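Local coordinates for bacteriocin immunity protein (Pseudomonas aeruginosa, PDB 6W0V) that binds the nuclease domain of pyocin S8, its cognate bacteriocin, and probably protects the producing cell from this DNase toxin, at residues Thr47-Phe51 with Val64-Ile68. The protein carries 1 engineered substitution. Residue numbers count along the deposited sequence, not the author numbering.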
# COMPACT_ATOMS: atom_id res chain seq x y z
N THR B 47 -5.11 -3.16 9.11
CA THR B 47 -4.69 -1.97 8.34
C THR B 47 -5.87 -1.40 7.57
O THR B 47 -5.78 -0.24 7.18
CB THR B 47 -3.55 -2.33 7.40
OG1 THR B 47 -3.96 -3.45 6.61
CG2 THR B 47 -2.27 -2.65 8.14
N ASP B 48 -6.94 -2.17 7.37
CA ASP B 48 -8.10 -1.68 6.59
C ASP B 48 -8.66 -0.45 7.27
O ASP B 48 -9.17 0.41 6.58
CB ASP B 48 -9.21 -2.72 6.49
CG ASP B 48 -8.86 -3.86 5.57
OD1 ASP B 48 -7.72 -3.87 5.06
OD2 ASP B 48 -9.72 -4.71 5.38
N ILE B 49 -8.55 -0.40 8.58
CA ILE B 49 -9.16 0.70 9.37
C ILE B 49 -8.48 2.02 8.97
O ILE B 49 -9.11 3.07 9.05
CB ILE B 49 -9.04 0.36 10.87
CG1 ILE B 49 -10.27 0.84 11.64
CG2 ILE B 49 -7.72 0.85 11.44
CD1 ILE B 49 -11.52 0.06 11.29
N ILE B 50 -7.24 1.95 8.47
CA ILE B 50 -6.50 3.14 7.97
C ILE B 50 -6.69 3.23 6.46
O ILE B 50 -7.02 4.30 5.96
CB ILE B 50 -5.01 3.01 8.32
CG1 ILE B 50 -4.80 2.86 9.82
CG2 ILE B 50 -4.25 4.19 7.75
CD1 ILE B 50 -3.44 2.33 10.19
N PHE B 51 -6.38 2.14 5.76
CA PHE B 51 -6.14 2.18 4.30
C PHE B 51 -7.40 1.90 3.49
O PHE B 51 -7.43 2.27 2.33
CB PHE B 51 -5.04 1.19 3.94
CG PHE B 51 -3.72 1.69 4.43
CD1 PHE B 51 -2.98 2.59 3.68
CD2 PHE B 51 -3.23 1.31 5.67
CE1 PHE B 51 -1.79 3.10 4.17
CE2 PHE B 51 -2.03 1.80 6.14
CZ PHE B 51 -1.31 2.69 5.39
N VAL B 64 -9.97 7.30 11.45
CA VAL B 64 -9.20 6.11 11.89
C VAL B 64 -9.26 6.05 13.41
O VAL B 64 -9.53 4.98 13.95
CB VAL B 64 -7.74 6.17 11.43
CG1 VAL B 64 -6.94 5.04 12.05
CG2 VAL B 64 -7.63 6.16 9.91
N LEU B 65 -8.99 7.17 14.06
CA LEU B 65 -8.95 7.22 15.54
C LEU B 65 -10.33 6.81 16.05
O LEU B 65 -10.38 5.97 16.94
CB LEU B 65 -8.58 8.62 16.00
CG LEU B 65 -8.50 8.78 17.51
CD1 LEU B 65 -7.29 8.05 18.07
CD2 LEU B 65 -8.47 10.25 17.88
N LYS B 66 -11.38 7.36 15.46
CA LYS B 66 -12.77 7.00 15.85
C LYS B 66 -12.97 5.50 15.67
O LYS B 66 -13.48 4.84 16.55
CB LYS B 66 -13.79 7.74 14.99
CG LYS B 66 -15.22 7.49 15.43
CD LYS B 66 -16.26 8.00 14.48
CE LYS B 66 -16.61 6.99 13.41
NZ LYS B 66 -17.85 7.37 12.69
N ARG B 67 -12.61 4.96 14.51
CA ARG B 67 -12.88 3.53 14.25
C ARG B 67 -12.15 2.69 15.29
O ARG B 67 -12.73 1.69 15.77
CB ARG B 67 -12.50 3.20 12.81
CG ARG B 67 -13.45 3.84 11.81
CD ARG B 67 -13.21 3.29 10.43
NE ARG B 67 -11.98 3.75 9.81
CZ ARG B 67 -11.81 4.93 9.24
NH1 ARG B 67 -12.77 5.84 9.26
NH2 ARG B 67 -10.67 5.22 8.64
N ILE B 68 -10.95 3.10 15.67
CA ILE B 68 -10.14 2.34 16.66
C ILE B 68 -10.80 2.48 18.02
O ILE B 68 -11.00 1.48 18.69
CB ILE B 68 -8.70 2.84 16.67
CG1 ILE B 68 -8.03 2.43 15.36
CG2 ILE B 68 -7.96 2.33 17.89
CD1 ILE B 68 -6.66 3.01 15.16
O HOH W 1 -8.95 6.26 6.71
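The carbonyls of a short helix can be taken up by a side chain from elsewhere, as where helix 61-74 meets helix 48-51 of this four-helix immunity protein. The backbones come closest at V64, its CA 5.6 Å from that of I50. CG1 of V64 packs 3.8 Å from CG1 of I50, and CG2 of V64 lies 3.5 Å from O of I49. One turn on, R67 points at the short helix and makes the two direct hydrogen bonds of the contact: NE (3.0 Å) and NH2 (2.7 Å) both donate to O of I49, near the guanidinium plane. A water accepts weakly from NH2 and donates to O of I50, while NH1 bonds to O of E58. CB of R67 rests 3.5 Å from CG1 of I49. I68 closes the apolar patch, CG1 to CG2 of I49 at 4.2 Å, and continues it to F12 of helix 9-21. T47, D48 and F51 face pyocin S8, F51 stacking on its F81 and O of I50 bonding weakly to its T69. The buried guanidinium is thus solvated largely by main-chain carbonyls, with a weak, long ion pair to E57, tying the toxin-facing helix to its neighbour.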